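Local coordinates for protein beta-fructofuranosidase, insoluble isoenzyme CWINV1 (Arabidopsis thaliana, PDB 2OXB) that hydrolyses terminal non-reducing beta-D-fructofuranoside residues as a cell-wall invertase, using sucrose and 1-kestose and, less readily, neokestose and levan, at residues K349-K352 / S353-L357; G361-A364 / A365-V369; L414-N418 / L419-T423. The protein carries 1 engineered substitution. One frame throughout, in Å; residues are numbered along the deposited sequence.

Contact 1: residues K349-K352 / S353-L357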
loop_
_atom_site.group_PDB
_atom_site.type_symbol
_atom_site.label_atom_id
_atom_site.label_comp_id
_atom_site.label_asym_id
_atom_site.label_seq_id
_atom_site.Cartn_x
_atom_site.Cartn_y
_atom_site.Cartn_z
ATOM N N LYS A 349 -21.962 -7.983 23.220
ATOM C CA LYS A 349 -21.174 -8.676 24.256
ATOM C C LYS A 349 -20.299 -7.672 24.998
ATOM O O LYS A 349 -19.557 -6.897 24.396
ATOM C CB LYS A 349 -20.266 -9.778 23.673
ATOM C CG LYS A 349 -20.948 -11.110 23.292
ATOM C CD LYS A 349 -21.510 -11.899 24.486
ATOM C CE LYS A 349 -20.450 -12.411 25.459
ATOM N NZ LYS A 349 -19.950 -11.359 26.375
ATOM N N VAL A 350 -20.387 -7.700 26.319
ATOM C CA VAL A 350 -19.628 -6.789 27.147
ATOM C C VAL A 350 -18.175 -7.214 27.292
ATOM O O VAL A 350 -17.850 -8.405 27.289
ATOM C CB VAL A 350 -20.274 -6.694 28.508
ATOM C CG1 VAL A 350 -21.608 -6.001 28.370
ATOM C CG2 VAL A 350 -20.479 -8.100 29.072
ATOM N N LEU A 351 -17.305 -6.217 27.407
ATOM C CA LEU A 351 -15.869 -6.430 27.562
ATOM C C LEU A 351 -15.431 -5.778 28.854
ATOM O O LEU A 351 -14.937 -4.660 28.850
ATOM C CB LEU A 351 -15.111 -5.823 26.377
ATOM C CG LEU A 351 -14.768 -6.785 25.239
ATOM C CD1 LEU A 351 -14.413 -6.013 23.992
ATOM C CD2 LEU A 351 -13.620 -7.670 25.678
ATOM N N LYS A 352 -15.636 -6.487 29.959
ATOM C CA LYS A 352 -15.273 -5.989 31.283
ATOM C C LYS A 352 -13.806 -5.587 31.346
ATOM O O LYS A 352 -12.992 -6.065 30.563
ATOM C CB LYS A 352 -15.566 -7.058 32.339
ATOM C CG LYS A 352 -17.052 -7.262 32.591
ATOM C CD LYS A 352 -17.439 -8.743 32.667
ATOM C CE LYS A 352 -17.581 -9.394 31.270
ATOM N NZ LYS A 352 -16.307 -9.451 30.475
ATOM N N SER A 353 -13.471 -4.699 32.272
ATOM C CA SER A 353 -12.095 -4.256 32.400
ATOM C C SER A 353 -11.100 -5.421 32.312
ATOM O O SER A 353 -11.080 -6.308 33.171
ATOM C CB SER A 353 -11.900 -3.499 33.717
ATOM O OG SER A 353 -10.593 -2.940 33.799
ATOM N N GLY A 354 -10.296 -5.413 31.248
ATOM C CA GLY A 354 -9.282 -6.438 31.038
ATOM C C GLY A 354 -9.799 -7.803 30.632
ATOM O O GLY A 354 -9.183 -8.820 30.959
ATOM N N SER A 355 -10.909 -7.827 29.901
ATOM C CA SER A 355 -11.512 -9.082 29.485
ATOM C C SER A 355 -11.236 -9.396 28.021
ATOM O O SER A 355 -10.708 -8.559 27.292
ATOM C CB SER A 355 -13.026 -9.041 29.737
ATOM O OG SER A 355 -13.676 -8.206 28.799
ATOM N N ARG A 356 -11.570 -10.614 27.605
ATOM C CA ARG A 356 -11.386 -11.042 26.221
ATOM C C ARG A 356 -12.245 -12.265 25.928
ATOM O O ARG A 356 -12.241 -13.242 26.681
ATOM C CB ARG A 356 -9.919 -11.371 25.933
ATOM C CG ARG A 356 -9.332 -12.411 26.853
ATOM C CD ARG A 356 -7.895 -12.778 26.491
ATOM N NE ARG A 356 -7.349 -13.786 27.404
ATOM C CZ ARG A 356 -7.838 -15.019 27.554
ATOM N NH1 ARG A 356 -8.890 -15.413 26.846
ATOM N NH2 ARG A 356 -7.281 -15.860 28.416
ATOM N N LEU A 357 -13.005 -12.207 24.841
ATOM C CA LEU A 357 -13.841 -13.339 24.484
ATOM C C LEU A 357 -13.289 -13.921 23.193
ATOM O O LEU A 357 -13.015 -13.206 22.227
ATOM C CB LEU A 357 -15.300 -12.898 24.329
ATOM C CG LEU A 357 -15.711 -12.095 23.105
ATOM C CD1 LEU A 357 -15.989 -13.039 21.952
ATOM C CD2 LEU A 357 -16.957 -11.292 23.434
#

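Contact 2: residues G361-A364 / A365-V369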
loop_
_atom_site.group_PDB
_atom_site.type_symbol
_atom_site.label_atom_id
_atom_site.label_comp_id
_atom_site.label_asym_id
_atom_site.label_seq_id
_atom_site.Cartn_x
_atom_site.Cartn_y
_atom_site.Cartn_z
ATOM N N GLY A 361 -15.323 -21.034 15.996
ATOM C CA GLY A 361 -15.412 -21.631 14.667
ATOM C C GLY A 361 -14.971 -20.847 13.438
ATOM O O GLY A 361 -15.800 -20.442 12.611
ATOM N N VAL A 362 -13.663 -20.661 13.294
ATOM C CA VAL A 362 -13.115 -19.917 12.160
ATOM C C VAL A 362 -11.632 -20.206 11.968
ATOM O O VAL A 362 -10.900 -20.427 12.936
ATOM C CB VAL A 362 -13.278 -18.380 12.345
ATOM C CG1 VAL A 362 -14.697 -17.967 12.025
ATOM C CG2 VAL A 362 -12.912 -17.976 13.780
ATOM N N THR A 363 -11.194 -20.220 10.714
ATOM C CA THR A 363 -9.786 -20.452 10.437
ATOM C C THR A 363 -9.056 -19.204 10.938
ATOM O O THR A 363 -8.768 -18.286 10.173
ATOM C CB THR A 363 -9.517 -20.690 8.914
ATOM O OG1 THR A 363 -10.346 -19.831 8.121
ATOM C CG2 THR A 363 -9.797 -22.139 8.546
ATOM N N ALA A 364 -8.786 -19.184 12.243
ATOM C CA ALA A 364 -8.126 -18.061 12.887
ATOM C C ALA A 364 -6.883 -17.538 12.128
ATOM O O ALA A 364 -6.531 -16.353 12.241
ATOM C CB ALA A 364 -7.772 -18.433 14.333
ATOM N N ALA A 365 -6.255 -18.406 11.337
ATOM C CA ALA A 365 -5.059 -18.055 10.559
ATOM C C ALA A 365 -5.306 -17.658 9.099
ATOM O O ALA A 365 -4.351 -17.446 8.350
ATOM C CB ALA A 365 -4.051 -19.230 10.590
ATOM N N GLN A 366 -6.564 -17.561 8.684
ATOM C CA GLN A 366 -6.866 -17.218 7.294
ATOM C C GLN A 366 -8.298 -16.708 7.158
ATOM O O GLN A 366 -9.090 -17.253 6.396
ATOM C CB GLN A 366 -6.665 -18.458 6.422
ATOM C CG GLN A 366 -6.428 -18.162 4.942
ATOM C CD GLN A 366 -6.178 -19.427 4.126
ATOM O OE1 GLN A 366 -5.217 -20.156 4.374
ATOM N NE2 GLN A 366 -7.048 -19.689 3.150
ATOM N N ALA A 367 -8.609 -15.638 7.881
ATOM C CA ALA A 367 -9.959 -15.092 7.884
ATOM C C ALA A 367 -10.087 -13.579 7.760
ATOM O O ALA A 367 -9.107 -12.848 7.751
ATOM C CB ALA A 367 -10.678 -15.560 9.156
ATOM N N ASP A 368 -11.330 -13.124 7.684
ATOM C CA ASP A 368 -11.648 -11.708 7.579
ATOM C C ASP A 368 -12.315 -11.301 8.891
ATOM O O ASP A 368 -13.428 -11.752 9.201
ATOM C CB ASP A 368 -12.619 -11.481 6.419
ATOM C CG ASP A 368 -12.844 -10.010 6.120
ATOM O OD1 ASP A 368 -12.925 -9.204 7.072
ATOM O OD2 ASP A 368 -12.962 -9.653 4.929
ATOM N N VAL A 369 -11.642 -10.461 9.671
ATOM C CA VAL A 369 -12.218 -10.024 10.936
ATOM C C VAL A 369 -12.872 -8.674 10.745
ATOM O O VAL A 369 -12.517 -7.937 9.839
ATOM C CB VAL A 369 -11.160 -9.885 12.046
ATOM C CG1 VAL A 369 -11.858 -9.784 13.402
ATOM C CG2 VAL A 369 -10.194 -11.054 12.004
#

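Contact 3: residues L414-N418 / L419-T423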
loop_
_atom_site.group_PDB
_atom_site.type_symbol
_atom_site.label_atom_id
_atom_site.label_comp_id
_atom_site.label_asym_id
_atom_site.label_seq_id
_atom_site.Cartn_x
_atom_site.Cartn_y
_atom_site.Cartn_z
ATOM N N LEU A 414 -3.894 -14.519 15.141
ATOM C CA LEU A 414 -2.867 -15.555 15.162
ATOM C C LEU A 414 -2.375 -15.708 16.584
ATOM O O LEU A 414 -1.202 -15.953 16.819
ATOM C CB LEU A 414 -1.677 -15.208 14.254
ATOM C CG LEU A 414 -1.797 -15.360 12.736
ATOM C CD1 LEU A 414 -2.612 -14.209 12.195
ATOM C CD2 LEU A 414 -0.419 -15.389 12.083
ATOM N N ALA A 415 -3.277 -15.533 17.539
ATOM C CA ALA A 415 -2.906 -15.671 18.934
ATOM C C ALA A 415 -2.598 -17.142 19.210
ATOM O O ALA A 415 -3.188 -18.043 18.610
ATOM C CB ALA A 415 -4.028 -15.176 19.825
ATOM N N SER A 416 -1.654 -17.377 20.111
ATOM C CA SER A 416 -1.221 -18.726 20.468
ATOM C C SER A 416 -2.242 -19.402 21.394
ATOM O O SER A 416 -3.269 -18.813 21.737
ATOM C CB SER A 416 0.150 -18.638 21.144
ATOM O OG SER A 416 0.846 -19.861 21.088
ATOM N N LYS A 417 -1.975 -20.645 21.782
ATOM C CA LYS A 417 -2.893 -21.367 22.660
ATOM C C LYS A 417 -3.282 -20.486 23.851
ATOM O O LYS A 417 -4.414 -19.992 23.939
ATOM C CB LYS A 417 -2.251 -22.671 23.158
ATOM C CG LYS A 417 -0.762 -22.779 22.867
ATOM C CD LYS A 417 -0.458 -22.909 21.368
ATOM C CE LYS A 417 -0.859 -24.280 20.845
ATOM N NZ LYS A 417 -0.326 -24.587 19.497
ATOM N N ASN A 418 -2.318 -20.274 24.740
ATOM C CA ASN A 418 -2.485 -19.468 25.954
ATOM C C ASN A 418 -1.747 -18.112 25.918
ATOM O O ASN A 418 -1.156 -17.698 26.915
ATOM C CB ASN A 418 -1.984 -20.286 27.143
ATOM C CG ASN A 418 -0.713 -21.051 26.811
ATOM O OD1 ASN A 418 0.336 -20.458 26.556
ATOM N ND2 ASN A 418 -0.808 -22.374 26.792
ATOM N N LEU A 419 -1.781 -17.448 24.766
ATOM C CA LEU A 419 -1.158 -16.141 24.552
ATOM C C LEU A 419 0.348 -15.977 24.742
ATOM O O LEU A 419 0.805 -14.876 25.067
ATOM C CB LEU A 419 -1.860 -15.069 25.391
ATOM C CG LEU A 419 -3.257 -14.590 24.995
ATOM C CD1 LEU A 419 -3.616 -13.418 25.897
ATOM C CD2 LEU A 419 -3.302 -14.165 23.527
ATOM N N GLU A 420 1.125 -17.038 24.539
ATOM C CA GLU A 420 2.572 -16.902 24.672
ATOM C C GLU A 420 3.055 -16.039 23.509
ATOM O O GLU A 420 4.087 -15.377 23.597
ATOM C CB GLU A 420 3.278 -18.272 24.675
ATOM C CG GLU A 420 2.811 -19.294 23.636
ATOM C CD GLU A 420 1.636 -20.125 24.123
ATOM O OE1 GLU A 420 0.496 -19.617 24.082
ATOM O OE2 GLU A 420 1.862 -21.276 24.554
ATOM N N GLU A 421 2.294 -16.052 22.419
ATOM C CA GLU A 421 2.614 -15.236 21.257
ATOM C C GLU A 421 1.310 -14.847 20.572
ATOM O O GLU A 421 0.516 -15.701 20.194
ATOM C CB GLU A 421 3.556 -15.972 20.283
ATOM C CG GLU A 421 2.930 -17.066 19.455
ATOM C CD GLU A 421 3.956 -17.886 18.680
ATOM O OE1 GLU A 421 3.555 -18.857 18.013
ATOM O OE2 GLU A 421 5.160 -17.566 18.738
ATOM N N TYR A 422 1.080 -13.541 20.451
ATOM C CA TYR A 422 -0.128 -13.007 19.824
ATOM C C TYR A 422 0.154 -11.627 19.229
ATOM O O TYR A 422 1.166 -10.985 19.545
ATOM C CB TYR A 422 -1.262 -12.891 20.858
ATOM C CG TYR A 422 -0.890 -12.008 22.022
ATOM C CD1 TYR A 422 -1.132 -10.633 21.992
ATOM C CD2 TYR A 422 -0.162 -12.528 23.098
ATOM C CE1 TYR A 422 -0.641 -9.799 23.003
ATOM C CE2 TYR A 422 0.335 -11.709 24.107
ATOM C CZ TYR A 422 0.098 -10.344 24.054
ATOM O OH TYR A 422 0.643 -9.536 25.029
ATOM N N THR A 423 -0.745 -11.186 18.353
ATOM C CA THR A 423 -0.627 -9.881 17.721
ATOM C C THR A 423 -1.822 -9.090 18.199
ATOM O O THR A 423 -2.907 -9.636 18.333
ATOM C CB THR A 423 -0.591 -10.018 16.195
ATOM O OG1 THR A 423 0.720 -10.457 15.803
ATOM C CG2 THR A 423 -0.908 -8.694 15.526
#

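Contact 1: residues K349-K352 / S353-L357
Ser355 reaches back to Lys352 O with two donors. Its hydroxyl OG gives the better bond, 2.9 Å to Lys352 O, lying in the carbonyl plane on a lone pair with a C=O...OG angle of 122°. The backbone bond Ser355 N to Lys352 O, 2.8 Å, is weak because it is bent to 126°. It closes a type II beta turn from Lys352 to Ser355, with Gly354 taking the positive phi of its third position. Ser355 OG sits between its own backbone N and carbonyl carbon (chi1 73°), which swings it inward to the carbonyl. At the outer corner, Ser353 OG turns elsewhere, to Gly517 O. Further down, the methyl Leu351 CD2 makes a van der Waals contact with the backbone oxygen Ser355 O at 3.4 Å, and apolar packing sets Leu357 CD2 on Lys349 CB at 3.6 Å, the two side chains crossing obliquely. Replacing Ser355 by an alanine would probably leave Lys352 O with just the weak amide bond across the turn, and the turn less firmly closed. One carbonyl taking two donors from Ser355, the amide bond weak, implies a bend closed largely by the serine hydroxyl, within a beta arch from strand 344-351 of one sheet to strand 355-359 of the other.

Contact 2: residues G361-A364 / A365-V369
Thr363 and Gln366 are the two ends of a type I beta turn that delivers the chain into strand 367-374 of the C-terminal beta-sandwich domain. Thr363 is also the centre of an inverse gamma turn, so a gamma turn overlaps the start of the beta turn. Among the backbone bonds, the one that closes the beta turn is nearly straight: Gln366 N donates to Thr363 O over 2.8 Å, with an N-H...O angle of 166°. The amide does not come in along a lone pair; it stands above the carbonyl plane, 44° out of it.

The side-chain polar contact is much looser. With OG1 held between the backbone N and the carbonyl carbon (chi1 38°), Thr363 turns its hydroxyl across the turn to Gln366 O, a weak bond of 3.3 Å whose acceptor is less surely placed. The amide of Gln366 leads away from the turn and is held at both ends, NE2 by Met531 O and OE1 by His481 NE2. Beyond it, Asp368 forms salt bridges with Arg476 and Arg339.

Van der Waals contacts complete the account. Ala364 and Ala365, at the two corner positions, both pack on Ser509, and Val362 lies on Ala528 of strand 521-530. Ala367, the first residue of the strand, points back toward the turn and sets its CB 3.5 Å from Thr363 O.

Contact 3: residues L414-N418 / L419-T423
Glu420 folds its side chain back over the loop, so that the carboxylate lies by Asn418 and Ser416. Its CG stands between the backbone N and the carbonyl carbon (chi1 44°) and the chain then bends at chi2 (-87°), which brings the carboxylate round to the preceding residues. There OE1 accepts a weak, bent bond from Asn418 N, 3.0 Å long with an N-H...O angle of 127°. Ser416 OG lies 3.0 Å from the same Glu420 OE1, while the aliphatic Lys417 CG comes within 3.5 Å of Glu420 OE2. The amine of Lys417 goes elsewhere, to a weak bond with Leu503 O.

Leu419 is the apolar counterpart. Its backbone lies in the left-handed region, with positive phi, as the chain turns back. Its CB leads away from the first arm, yet the CD2 branch meets Ala415 CB at 3.9 Å. Ala415 CB also packs on Tyr422 CB, 3.7 Å away, and Leu419 O lies in the plane of the Tyr422 ring, at its edge. Met412 of strand 406-415 touches both Leu419 and Tyr422.

Ser416 joins the two arms. Its backbone N makes a weak bond of 2.7 Å to Glu421 O, and its CB rests 3.6 Å from Glu421 CG. Beyond CG the Glu421 chain runs extended to a carboxylate whose OE1 takes the backbone amides of Leu503 and Ala504. The whole is the connecting loop of a beta hairpin, joining antiparallel strands 406-415 and 423-431 in one sheet of the C-terminal sandwich.

All three contacts are local and follow in series along the C-terminal beta-sandwich domain, none nested in or crossing another. Contact 1 closes the bend where the chain leaves strand 344-351 of the six-stranded sheet for strand 355-359 of the other. Contact 2, its centre about 20 Å from that of contact 1, closes the return: after 355-359 the chain turns into strand 367-374, back in the first sheet. Contact 3 comes later and joins neighbouring strands 406-415 and 423-431 within the second sheet. It touches contact 1, Arg356 NE packing 4.0 Å from Leu419 CD1, and passes contact 2 with nearest atoms about 4 Å apart but no touch.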